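Local structure of 3-hydroxyisobutyrate dehydrogenase (Thermus thermophilus, 2CVZ) at residues 31-34 and 35-39; 137-140 and 141-145; 216-220 and 221-225; 277-280 and 281-285. The protein probably catalyses the NADP-dependent oxidation of 3-hydroxyisobutyrate to methylmalonate semialdehyde, a step of valine catabolism. All coordinates share one frame; numbering follows the deposited sequence.

Contact 1 (31-34 and 35-39); sequences RTFE and KALRH. With NDP (NADPH dihydro-nicotinamide-adenine-dinucleotide phosphate), chain G.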
loop_
_atom_site.group_PDB
_atom_site.type_symbol
_atom_site.label_atom_id
_atom_site.label_comp_id
_atom_site.label_asym_id
_atom_site.label_seq_id
_atom_site.Cartn_x
_atom_site.Cartn_y
_atom_site.Cartn_z
ATOM N N ARG C 31 1.966 28.659 -28.507
ATOM C CA ARG C 31 0.851 28.165 -29.308
ATOM C C ARG C 31 -0.256 29.213 -29.311
ATOM O O ARG C 31 -0.751 29.602 -30.368
ATOM C CB ARG C 31 0.339 26.849 -28.724
ATOM C CG ARG C 31 -0.839 26.253 -29.457
ATOM C CD ARG C 31 -1.194 24.892 -28.883
ATOM N NE ARG C 31 -1.468 24.951 -27.451
ATOM C CZ ARG C 31 -1.918 23.925 -26.735
ATOM N NH1 ARG C 31 -2.145 22.757 -27.321
ATOM N NH2 ARG C 31 -2.136 24.060 -25.432
ATOM N N THR C 32 -0.649 29.654 -28.120
ATOM C CA THR C 32 -1.658 30.698 -27.984
ATOM C C THR C 32 -0.815 31.970 -28.050
ATOM O O THR C 32 -0.345 32.468 -27.027
ATOM C CB THR C 32 -2.373 30.614 -26.618
ATOM O OG1 THR C 32 -3.027 29.343 -26.498
ATOM C CG2 THR C 32 -3.405 31.725 -26.484
ATOM N N PHE C 33 -0.618 32.477 -29.264
ATOM C CA PHE C 33 0.222 33.646 -29.494
ATOM C C PHE C 33 -0.044 34.904 -28.673
ATOM O O PHE C 33 0.883 35.665 -28.411
ATOM C CB PHE C 33 0.225 34.004 -30.980
ATOM C CG PHE C 33 1.479 34.693 -31.426
ATOM C CD1 PHE C 33 1.443 35.993 -31.917
ATOM C CD2 PHE C 33 2.705 34.039 -31.348
ATOM C CE1 PHE C 33 2.610 36.632 -32.325
ATOM C CE2 PHE C 33 3.878 34.666 -31.752
ATOM C CZ PHE C 33 3.831 35.966 -32.243
ATOM N N GLU C 34 -1.290 35.138 -28.270
ATOM C CA GLU C 34 -1.587 36.324 -27.469
ATOM C C GLU C 34 -0.639 36.374 -26.272
ATOM O O GLU C 34 -0.257 37.450 -25.808
ATOM C CB GLU C 34 -3.038 36.298 -26.974
ATOM C CG GLU C 34 -4.083 36.422 -28.078
ATOM C CD GLU C 34 -3.998 35.301 -29.103
ATOM O OE1 GLU C 34 -4.071 34.119 -28.706
ATOM O OE2 GLU C 34 -3.860 35.605 -30.309
ATOM N N LYS C 35 -0.262 35.195 -25.786
ATOM C CA LYS C 35 0.641 35.062 -24.645
ATOM C C LYS C 35 2.036 35.575 -25.007
ATOM O O LYS C 35 2.721 36.183 -24.182
ATOM C CB LYS C 35 0.727 33.589 -24.229
ATOM C CG LYS C 35 1.437 33.341 -22.913
ATOM C CD LYS C 35 0.477 33.410 -21.735
ATOM C CE LYS C 35 -0.551 32.287 -21.800
ATOM N NZ LYS C 35 -1.392 32.222 -20.571
ATOM N N ALA C 36 2.454 35.320 -26.243
ATOM C CA ALA C 36 3.759 35.768 -26.710
ATOM C C ALA C 36 3.757 37.291 -26.826
ATOM O O ALA C 36 4.703 37.954 -26.401
ATOM C CB ALA C 36 4.080 35.137 -28.061
ATOM N N LEU C 37 2.685 37.840 -27.392
ATOM C CA LEU C 37 2.569 39.287 -27.548
ATOM C C LEU C 37 2.617 39.987 -26.196
ATOM O O LEU C 37 3.294 41.004 -26.038
ATOM C CB LEU C 37 1.256 39.651 -28.256
ATOM C CG LEU C 37 1.107 39.247 -29.724
ATOM C CD1 LEU C 37 -0.249 39.713 -30.234
ATOM C CD2 LEU C 37 2.226 39.864 -30.553
ATOM N N ARG C 38 1.894 39.441 -25.223
ATOM C CA ARG C 38 1.862 40.007 -23.885
ATOM C C ARG C 38 3.247 39.968 -23.246
ATOM O O ARG C 38 3.664 40.883 -22.549
ATOM C CB ARG C 38 0.878 39.193 -23.045
ATOM C CG ARG C 38 0.920 39.574 -21.566
ATOM C CD ARG C 38 -0.316 39.079 -20.808
ATOM N NE ARG C 38 0.051 38.619 -19.466
ATOM C CZ ARG C 38 -0.156 37.320 -19.182
ATOM N NH1 ARG C 38 -0.667 36.513 -20.095
ATOM N NH2 ARG C 38 0.163 36.849 -17.972
ATOM N N HIS C 39 3.969 38.878 -23.492
ATOM C CA HIS C 39 5.306 38.698 -22.935
ATOM C C HIS C 39 6.255 39.764 -23.487
ATOM O O HIS C 39 7.080 40.317 -22.755
ATOM C CB HIS C 39 5.818 37.289 -23.272
ATOM C CG HIS C 39 7.019 36.872 -22.480
ATOM N ND1 HIS C 39 8.301 37.258 -22.805
ATOM C CD2 HIS C 39 7.128 36.112 -21.363
ATOM C CE1 HIS C 39 9.148 36.754 -21.924
ATOM N NE2 HIS C 39 8.461 36.054 -21.038
HETATM P PA NDP G . 1.269 25.008 -18.365
HETATM O O1A NDP G . 1.070 26.232 -17.637
HETATM O O2A NDP G . 0.185 23.986 -18.582
HETATM O O5B NDP G . 1.891 25.456 -19.813
HETATM C C5B NDP G . 2.165 24.462 -20.807
HETATM C C4B NDP G . 2.725 25.272 -21.968
HETATM O O4B NDP G . 2.976 24.313 -23.031
HETATM C C3B NDP G . 1.861 26.353 -22.533
HETATM O O3B NDP G . 2.701 27.460 -22.953
HETATM C C2B NDP G . 1.211 25.743 -23.714
HETATM O O2B NDP G . 0.672 26.605 -24.719
HETATM C C1B NDP G . 2.280 24.799 -24.168
HETATM N N9A NDP G . 1.741 23.669 -24.972
HETATM C C8A NDP G . 0.847 22.647 -24.572
HETATM N N7A NDP G . 0.604 21.818 -25.568
HETATM C C5A NDP G . 1.325 22.274 -26.636
HETATM C C6A NDP G . 1.494 21.838 -27.970
HETATM N N6A NDP G . 0.858 20.750 -28.407
HETATM N N1A NDP G . 2.307 22.536 -28.802
HETATM C C2A NDP G . 2.950 23.639 -28.354
HETATM N N3A NDP G . 2.859 24.134 -27.115
HETATM C C4A NDP G . 2.022 23.398 -26.293
HETATM O O3 NDP G . 2.504 24.221 -17.791
HETATM P PN NDP G . 3.583 24.428 -16.630
HETATM O O1N NDP G . 2.840 24.489 -15.368
HETATM O O2N NDP G . 4.389 25.602 -17.104
HETATM O O5D NDP G . 4.475 23.120 -16.827
HETATM C C5D NDP G . 5.296 22.906 -18.022
HETATM C C4D NDP G . 6.377 21.846 -17.648
HETATM O O4D NDP G . 7.036 22.303 -16.470
HETATM C C3D NDP G . 5.756 20.499 -17.265
HETATM O O3D NDP G . 6.578 19.443 -17.781
HETATM C C2D NDP G . 5.677 20.535 -15.761
HETATM O O2D NDP G . 5.553 19.216 -15.257
HETATM C C1D NDP G . 7.059 21.264 -15.487
HETATM N N1N NDP G . 7.167 21.921 -14.148
HETATM C C2N NDP G . 6.039 22.633 -13.653
HETATM C C3N NDP G . 6.198 23.268 -12.354
HETATM C C7N NDP G . 5.091 24.032 -11.769
HETATM O O7N NDP G . 5.028 24.325 -10.558
HETATM N N7N NDP G . 4.083 24.468 -12.549
HETATM C C4N NDP G . 7.423 23.142 -11.684
HETATM C C5N NDP G . 8.489 22.451 -12.184
HETATM C C6N NDP G . 8.364 21.841 -13.416
HETATM P P2B NDP G . -0.696 27.334 -24.601
HETATM O O1X NDP G . -1.076 27.538 -26.012
HETATM O O2X NDP G . -0.493 28.602 -23.848
HETATM O O3X NDP G . -1.698 26.434 -23.879
#
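Thr32 works on two fronts: its carbonyl O receives Lys35 N at 3.0 Å, while OG1 donates to O1X of the NADPH 2'-phosphate over 2.7 Å. The same O1X takes an almost straight bond from Arg31 NE (3.0 Å, 177°) and a weak one from the Thr32 amide, three groups holding one phosphate oxygen. Arg31 NH2 adds a bond to O3X of 2.9 Å, with the phosphorus in plane at the guanidinium edge. A bend in the arginine chain (chi3 56°) sets one guanidinium face against the adenine, N7A lying off toward the rim. In this Rossmann-type domain the loop after strand 26-29 meets the adenosine 2'-phosphate, consistent with NADP dependence. Beyond it, Phe33 packs on the first turn of helix 34-43; CG anti to its own amide nitrogen (chi1 -152°) brings the ring face over Ala36 CB, 4.0 Å from the centroid. Phe33 CE1 reaches Leu37 CD2 at 3.7 Å, the side chains crossing near a right angle. A serine in place of Phe33 would probably leave Ala36 CB and Leu37 CD2 without their aromatic partner and lose the packing on Ala47. Phe33 O accepts Leu37 N at 3.0 Å.

Contact 2 (137-140 and 141-145); sequences EAVE and RVRPF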
loop_
_atom_site.group_PDB
_atom_site.type_symbol
_atom_site.label_atom_id
_atom_site.label_comp_id
_atom_site.label_asym_id
_atom_site.label_seq_id
_atom_site.Cartn_x
_atom_site.Cartn_y
_atom_site.Cartn_z
ATOM N N GLU C 137 30.846 19.494 -21.837
ATOM C CA GLU C 137 31.172 20.651 -22.661
ATOM C C GLU C 137 29.950 21.527 -22.913
ATOM O O GLU C 137 30.019 22.752 -22.799
ATOM C CB GLU C 137 31.772 20.195 -23.995
ATOM C CG GLU C 137 33.088 19.434 -23.852
ATOM C CD GLU C 137 32.916 18.032 -23.278
ATOM O OE1 GLU C 137 33.937 17.432 -22.873
ATOM O OE2 GLU C 137 31.772 17.524 -23.240
ATOM N N ALA C 138 28.831 20.898 -23.257
ATOM C CA ALA C 138 27.597 21.631 -23.514
ATOM C C ALA C 138 27.107 22.299 -22.233
ATOM O O ALA C 138 26.680 23.452 -22.250
ATOM C CB ALA C 138 26.528 20.689 -24.056
ATOM N N VAL C 139 27.175 21.572 -21.122
ATOM C CA VAL C 139 26.736 22.111 -19.839
ATOM C C VAL C 139 27.467 23.410 -19.509
ATOM O O VAL C 139 26.848 24.401 -19.124
ATOM C CB VAL C 139 26.971 21.101 -18.694
ATOM C CG1 VAL C 139 26.711 21.762 -17.351
ATOM C CG2 VAL C 139 26.055 19.897 -18.870
ATOM N N GLU C 140 28.785 23.402 -19.665
ATOM C CA GLU C 140 29.585 24.585 -19.378
ATOM C C GLU C 140 29.202 25.747 -20.291
ATOM O O GLU C 140 29.254 26.908 -19.888
ATOM C CB GLU C 140 31.072 24.265 -19.547
ATOM C CG GLU C 140 31.997 25.427 -19.214
ATOM C CD GLU C 140 33.464 25.075 -19.388
ATOM O OE1 GLU C 140 33.879 24.789 -20.533
ATOM O OE2 GLU C 140 34.204 25.084 -18.379
ATOM N N ARG C 141 28.812 25.426 -21.519
ATOM C CA ARG C 141 28.431 26.438 -22.499
ATOM C C ARG C 141 27.071 27.073 -22.202
ATOM O O ARG C 141 26.860 28.254 -22.477
ATOM C CB ARG C 141 28.401 25.815 -23.896
ATOM C CG ARG C 141 28.169 26.793 -25.038
ATOM C CD ARG C 141 29.440 27.547 -25.401
ATOM N NE ARG C 141 29.275 28.332 -26.623
ATOM C CZ ARG C 141 28.488 29.398 -26.734
ATOM N NH1 ARG C 141 27.786 29.823 -25.690
ATOM N NH2 ARG C 141 28.397 30.039 -27.892
ATOM N N VAL C 142 26.150 26.296 -21.640
ATOM C CA VAL C 142 24.817 26.813 -21.345
ATOM C C VAL C 142 24.650 27.459 -19.972
ATOM O O VAL C 142 23.755 28.283 -19.788
ATOM C CB VAL C 142 23.741 25.714 -21.489
ATOM C CG1 VAL C 142 23.757 25.157 -22.900
ATOM C CG2 VAL C 142 23.975 24.614 -20.469
ATOM N N ARG C 143 25.501 27.095 -19.016
ATOM C CA ARG C 143 25.404 27.647 -17.665
ATOM C C ARG C 143 25.152 29.154 -17.591
ATOM O O ARG C 143 24.242 29.602 -16.894
ATOM C CB ARG C 143 26.662 27.315 -16.852
ATOM C CG ARG C 143 26.648 25.942 -16.200
ATOM C CD ARG C 143 27.887 25.731 -15.339
ATOM N NE ARG C 143 27.928 24.398 -14.740
ATOM C CZ ARG C 143 27.181 24.009 -13.712
ATOM N NH1 ARG C 143 26.325 24.851 -13.150
ATOM N NH2 ARG C 143 27.288 22.770 -13.248
ATOM N N PRO C 144 25.951 29.957 -18.312
ATOM C CA PRO C 144 25.778 31.413 -18.287
ATOM C C PRO C 144 24.449 31.955 -18.811
ATOM O O PRO C 144 24.153 33.136 -18.640
ATOM C CB PRO C 144 26.968 31.912 -19.103
ATOM C CG PRO C 144 27.181 30.812 -20.087
ATOM C CD PRO C 144 27.045 29.577 -19.224
ATOM N N PHE C 145 23.646 31.098 -19.435
ATOM C CA PHE C 145 22.363 31.530 -19.982
ATOM C C PHE C 145 21.157 31.207 -19.105
ATOM O O PHE C 145 20.045 31.652 -19.392
ATOM C CB PHE C 145 22.159 30.909 -21.364
ATOM C CG PHE C 145 23.142 31.386 -22.386
ATOM C CD1 PHE C 145 23.033 32.660 -22.931
ATOM C CD2 PHE C 145 24.196 30.571 -22.788
ATOM C CE1 PHE C 145 23.963 33.120 -23.863
ATOM C CE2 PHE C 145 25.130 31.020 -23.718
ATOM C CZ PHE C 145 25.015 32.296 -24.256
#
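Val139 O is approached by two amides, Arg143 N at 3.0 Å and, more weakly, Val142 N at 3.2 Å. Carbon crowds the same oxygen: Val142 CG2 comes to 3.2 Å of Val139 O, because chi1 of -59° puts this methyl between its own backbone N and carbonyl carbon. Val142 N makes its better bond to Ala138 O, one turn back, at 3.0 Å. Arg143 CG packs against Val139 O as well, and the extended arginine chain then crosses Val139, NE lying 3.9 Å from Val139 CG1. Its NH1 goes on to a weak hydrogen bond with Val152 O of strand 149-156. One residue further the pattern of amide donors must stop, since Pro144 has no N-H; its ring CD meets Glu140 O at 3.5 Å instead. The chain tightens here into a 3-10 turn, closed by Phe145 N on Val142 O at 2.8 Å, and the Arg141 guanidinium meets the edge of the Phe145 ring in plane. Ala138 and Val142 face the sheet, resting on strands 85-88 and 110-117. This is the closing turn of the helix in a beta-alpha-beta unit, strand 128-133, helix 136-142 and strand 149-156, within the nucleotide-binding domain.

Contact 3 (216-220 and 221-225); sequences QRVLT and RAFPK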
loop_
_atom_site.group_PDB
_atom_site.type_symbol
_atom_site.label_atom_id
_atom_site.label_comp_id
_atom_site.label_asym_id
_atom_site.label_seq_id
_atom_site.Cartn_x
_atom_site.Cartn_y
_atom_site.Cartn_z
ATOM N N GLN C 216 0.321 27.523 3.582
ATOM C CA GLN C 216 -0.056 28.602 2.676
ATOM C C GLN C 216 -1.233 28.328 1.739
ATOM O O GLN C 216 -1.962 29.252 1.374
ATOM C CB GLN C 216 1.156 29.019 1.831
ATOM C CG GLN C 216 2.373 29.474 2.636
ATOM C CD GLN C 216 3.136 28.322 3.275
ATOM O OE1 GLN C 216 2.798 27.152 3.087
ATOM N NE2 GLN C 216 4.182 28.654 4.031
ATOM N N ARG C 217 -1.431 27.070 1.354
ATOM C CA ARG C 217 -2.510 26.742 0.426
ATOM C C ARG C 217 -3.722 26.037 1.012
ATOM O O ARG C 217 -4.850 26.299 0.596
ATOM C CB ARG C 217 -1.968 25.893 -0.722
ATOM C CG ARG C 217 -0.746 26.482 -1.366
ATOM C CD ARG C 217 -0.366 25.754 -2.632
ATOM N NE ARG C 217 0.823 26.358 -3.217
ATOM C CZ ARG C 217 1.181 26.238 -4.488
ATOM N NH1 ARG C 217 0.439 25.525 -5.329
ATOM N NH2 ARG C 217 2.277 26.844 -4.919
ATOM N N VAL C 218 -3.495 25.143 1.967
ATOM C CA VAL C 218 -4.588 24.384 2.558
ATOM C C VAL C 218 -5.260 25.047 3.756
ATOM O O VAL C 218 -6.474 25.246 3.762
ATOM C CB VAL C 218 -4.107 22.980 2.978
ATOM C CG1 VAL C 218 -5.278 22.163 3.501
ATOM C CG2 VAL C 218 -3.445 22.284 1.793
ATOM N N LEU C 219 -4.478 25.377 4.776
ATOM C CA LEU C 219 -5.035 26.001 5.970
ATOM C C LEU C 219 -5.780 27.291 5.640
ATOM O O LEU C 219 -6.795 27.608 6.263
ATOM C CB LEU C 219 -3.921 26.274 6.989
ATOM C CG LEU C 219 -3.477 25.087 7.856
ATOM C CD1 LEU C 219 -3.132 23.885 6.992
ATOM C CD2 LEU C 219 -2.284 25.502 8.692
ATOM N N THR C 220 -5.276 28.023 4.651
ATOM C CA THR C 220 -5.873 29.284 4.219
ATOM C C THR C 220 -7.086 29.060 3.322
ATOM O O THR C 220 -7.894 29.972 3.115
ATOM C CB THR C 220 -4.868 30.121 3.416
ATOM O OG1 THR C 220 -4.452 29.377 2.264
ATOM C CG2 THR C 220 -3.654 30.464 4.263
ATOM N N ARG C 221 -7.200 27.844 2.792
ATOM C CA ARG C 221 -8.286 27.470 1.890
ATOM C C ARG C 221 -8.112 28.180 0.553
ATOM O O ARG C 221 -9.008 28.162 -0.291
ATOM C CB ARG C 221 -9.654 27.835 2.489
ATOM C CG ARG C 221 -9.869 27.357 3.913
ATOM C CD ARG C 221 -9.459 25.900 4.078
ATOM N NE ARG C 221 -10.224 25.001 3.221
ATOM C CZ ARG C 221 -9.919 23.721 3.030
ATOM N NH1 ARG C 221 -8.861 23.195 3.633
ATOM N NH2 ARG C 221 -10.673 22.965 2.244
ATOM N N ALA C 222 -6.949 28.797 0.364
ATOM C CA ALA C 222 -6.650 29.532 -0.861
ATOM C C ALA C 222 -6.542 28.632 -2.089
ATOM O O ALA C 222 -7.079 28.953 -3.154
ATOM C CB ALA C 222 -5.359 30.327 -0.688
ATOM N N PHE C 223 -5.834 27.517 -1.937
ATOM C CA PHE C 223 -5.637 26.566 -3.024
ATOM C C PHE C 223 -5.335 27.240 -4.359
ATOM O O PHE C 223 -6.050 27.047 -5.346
ATOM C CB PHE C 223 -6.865 25.663 -3.158
ATOM C CG PHE C 223 -7.001 24.663 -2.048
ATOM C CD1 PHE C 223 -6.111 23.597 -1.946
ATOM C CD2 PHE C 223 -8.006 24.790 -1.095
ATOM C CE1 PHE C 223 -6.222 22.672 -0.911
ATOM C CE2 PHE C 223 -8.126 23.870 -0.054
ATOM C CZ PHE C 223 -7.230 22.807 0.038
ATOM N N PRO C 224 -4.266 28.050 -4.410
ATOM C CA PRO C 224 -3.927 28.720 -5.666
ATOM C C PRO C 224 -3.498 27.698 -6.712
ATOM O O PRO C 224 -2.983 26.630 -6.375
ATOM C CB PRO C 224 -2.791 29.658 -5.259
ATOM C CG PRO C 224 -2.120 28.907 -4.149
ATOM C CD PRO C 224 -3.304 28.401 -3.350
ATOM N N LYS C 225 -3.722 28.024 -7.978
ATOM C CA LYS C 225 -3.356 27.130 -9.072
ATOM C C LYS C 225 -1.982 27.508 -9.617
ATOM O O LYS C 225 -1.827 28.560 -10.235
ATOM C CB LYS C 225 -4.405 27.223 -10.186
ATOM C CG LYS C 225 -4.050 26.463 -11.451
ATOM C CD LYS C 225 -3.906 24.972 -11.182
ATOM C CE LYS C 225 -3.567 24.217 -12.458
ATOM N NZ LYS C 225 -4.591 24.422 -13.521
#
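The chain leaves helix 214-219 through a turn in which Arg221 takes positive phi (70°) and Arg217 O receives Phe223 N, six residues on, at 3.0 Å. The Phe223 ring then lies over that same oxygen, Arg217 O standing 3.7 Å above the centre of its face. Thr220 joins the two sides of the turn: its OG1 donates to Gln216 O (2.6 Å) and accepts Ala222 N at 3.2 Å. The hydroxyl reaches both because chi1 of 60° places it between the threonine's own backbone N and carbonyl carbon. Val218 O is held twice by Arg221, through the backbone N at 2.9 Å, well above the carbonyl plane, and weakly through NH1, which also makes a salt bridge with Glu281 of helix 276-284. To do this the arginine side chain bends at chi2 and chi3, and its guanidinium lays one face against the edge of the Phe223 ring, with CE2 over the centre. Val218 CG2 packs on Phe223 CE1 at 3.9 Å. On the other flank the extended Arg217 chain runs past the Pro224 ring, Arg217 CG lying 3.8 Å from Pro224 CD, before NH1 bonds to Thr226 OG1 and forms a salt bridge with Asp272. The turn leads toward helix 229-243; Val218 and Phe223 rest against helix 276-284, while Leu219 packs on helix 193-200.

Contact 4 (277-280 and 281-285); sequences LRLL and ERWGG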
loop_
_atom_site.group_PDB
_atom_site.type_symbol
_atom_site.label_atom_id
_atom_site.label_comp_id
_atom_site.label_asym_id
_atom_site.label_seq_id
_atom_site.Cartn_x
_atom_site.Cartn_y
_atom_site.Cartn_z
ATOM N N LEU C 277 -5.145 16.980 -1.608
ATOM C CA LEU C 277 -5.527 16.825 -0.212
ATOM C C LEU C 277 -7.029 17.015 -0.010
ATOM O O LEU C 277 -7.581 16.585 1.000
ATOM C CB LEU C 277 -4.734 17.797 0.674
ATOM C CG LEU C 277 -3.427 17.226 1.250
ATOM C CD1 LEU C 277 -2.555 16.700 0.132
ATOM C CD2 LEU C 277 -2.691 18.293 2.050
ATOM N N ARG C 278 -7.689 17.656 -0.971
ATOM C CA ARG C 278 -9.134 17.855 -0.877
ATOM C C ARG C 278 -9.829 16.496 -0.840
ATOM O O ARG C 278 -10.896 16.351 -0.242
ATOM C CB ARG C 278 -9.663 18.646 -2.077
ATOM C CG ARG C 278 -9.466 20.154 -2.017
ATOM C CD ARG C 278 -10.148 20.787 -3.225
ATOM N NE ARG C 278 -10.025 22.241 -3.288
ATOM C CZ ARG C 278 -10.675 23.089 -2.498
ATOM N NH1 ARG C 278 -11.504 22.640 -1.567
ATOM N NH2 ARG C 278 -10.507 24.394 -2.653
ATOM N N LEU C 279 -9.227 15.505 -1.491
ATOM C CA LEU C 279 -9.796 14.160 -1.514
ATOM C C LEU C 279 -9.807 13.581 -0.105
ATOM O O LEU C 279 -10.761 12.910 0.298
ATOM C CB LEU C 279 -8.991 13.253 -2.449
ATOM C CG LEU C 279 -9.497 11.815 -2.603
ATOM C CD1 LEU C 279 -10.969 11.823 -3.001
ATOM C CD2 LEU C 279 -8.660 11.089 -3.648
ATOM N N LEU C 280 -8.744 13.847 0.647
ATOM C CA LEU C 280 -8.643 13.366 2.019
ATOM C C LEU C 280 -9.654 14.100 2.894
ATOM O O LEU C 280 -10.238 13.515 3.809
ATOM C CB LEU C 280 -7.224 13.583 2.557
ATOM C CG LEU C 280 -6.136 12.751 1.873
ATOM C CD1 LEU C 280 -4.759 13.182 2.364
ATOM C CD2 LEU C 280 -6.377 11.270 2.165
ATOM N N GLU C 281 -9.862 15.382 2.611
ATOM C CA GLU C 281 -10.821 16.175 3.377
ATOM C C GLU C 281 -12.218 15.664 3.062
ATOM O O GLU C 281 -13.089 15.621 3.931
ATOM C CB GLU C 281 -10.715 17.653 3.005
ATOM C CG GLU C 281 -9.341 18.250 3.248
ATOM C CD GLU C 281 -9.301 19.739 2.964
ATOM O OE1 GLU C 281 -9.807 20.153 1.898
ATOM O OE2 GLU C 281 -8.758 20.492 3.801
ATOM N N ARG C 282 -12.417 15.282 1.803
ATOM C CA ARG C 282 -13.692 14.741 1.347
ATOM C C ARG C 282 -14.030 13.507 2.175
ATOM O O ARG C 282 -15.087 13.433 2.804
ATOM C CB ARG C 282 -13.594 14.363 -0.138
ATOM C CG ARG C 282 -14.541 13.253 -0.583
ATOM C CD ARG C 282 -15.576 13.758 -1.566
ATOM N NE ARG C 282 -15.000 14.200 -2.834
ATOM C CZ ARG C 282 -14.692 13.396 -3.849
ATOM N NH1 ARG C 282 -14.898 12.089 -3.759
ATOM N NH2 ARG C 282 -14.194 13.906 -4.967
ATOM N N TRP C 283 -13.121 12.539 2.179
ATOM C CA TRP C 283 -13.329 11.306 2.928
ATOM C C TRP C 283 -13.426 11.550 4.427
ATOM O O TRP C 283 -14.266 10.963 5.106
ATOM C CB TRP C 283 -12.193 10.314 2.659
ATOM C CG TRP C 283 -12.101 9.838 1.246
ATOM C CD1 TRP C 283 -13.130 9.690 0.358
ATOM C CD2 TRP C 283 -10.924 9.375 0.576
ATOM N NE1 TRP C 283 -12.665 9.161 -0.824
ATOM C CE2 TRP C 283 -11.314 8.957 -0.717
ATOM C CE3 TRP C 283 -9.576 9.269 0.943
ATOM C CZ2 TRP C 283 -10.405 8.441 -1.643
ATOM C CZ3 TRP C 283 -8.671 8.754 0.021
ATOM C CH2 TRP C 283 -9.091 8.346 -1.258
ATOM N N GLY C 284 -12.564 12.420 4.939
ATOM C CA GLY C 284 -12.559 12.708 6.359
ATOM C C GLY C 284 -13.769 13.474 6.855
ATOM O O GLY C 284 -14.100 13.406 8.035
ATOM N N GLY C 285 -14.429 14.201 5.960
ATOM C CA GLY C 285 -15.594 14.973 6.354
ATOM C C GLY C 285 -15.202 16.172 7.195
ATOM O O GLY C 285 -15.968 16.631 8.042
HETATM O O HOH W 1 -11.984 20.303 0.387
#
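With CG anti to the backbone N in Leu279 (chi1 -178°) and anti to the carbonyl carbon in Trp283 (chi1 -64°), the two side chains come together along one flank of helix 276-284, an i to i+4 pair in its last turns. Leu279 CG sits over the six-membered ring of the indole, 3.8 Å from its centroid, in a CH-pi contact, and both methyls touch the ring. Leu279 O lies above the indole plane too, near its rim, and accepts Trp283 N at 3.0 Å (170°). Leu280 CD2 approaches Trp283 CE3 obliquely. Leu279 CD1 also meets one face of the Arg282 guanidinium, which forms salt bridges with Glu266 of its own chain and Glu266 of the second subunit. That second glutamate also accepts Trp283 NE1, and Pro249 of the third subunit packs on the indole. An alanine in place of Trp283 would probably leave CG and both methyls of Leu279 without their aromatic partner and Glu266 of the second subunit without the NE1 donor. Gly284 N donates to Leu280 O at 2.8 Å and Gly285 N to Glu281 O. Arg278 NE forms a salt bridge with Glu275, while Glu281 OE2 takes Ile288 N and a salt bridge from Arg221. Arg278 and Glu281 themselves stay beyond salt-bridge range, and a water joins them, weakly accepting from Arg278 NH1 and donating to Glu281 OE1 at 2.7 Å.

Contacts 1 and 2 belong to the nucleotide-binding domain, their centres about 28 Å apart. Contact 1 is a surface site whose polar groups serve the cofactor; contact 2, partly buried, is helix-end packing against the central sheet. Contacts 3 and 4 lie together in the helical part of the chain and touch directly: Arg221 NH1 of contact 3 makes a 2.7 Å salt bridge with Glu281 OE2 of contact 4, and Phe223 has a cation-pi contact with Arg278. Contact 4 is the most buried of the four, enclosed partly by other subunits. Arginine thus meets phosphate in contact 1 but carboxylates in contacts 3 and 4.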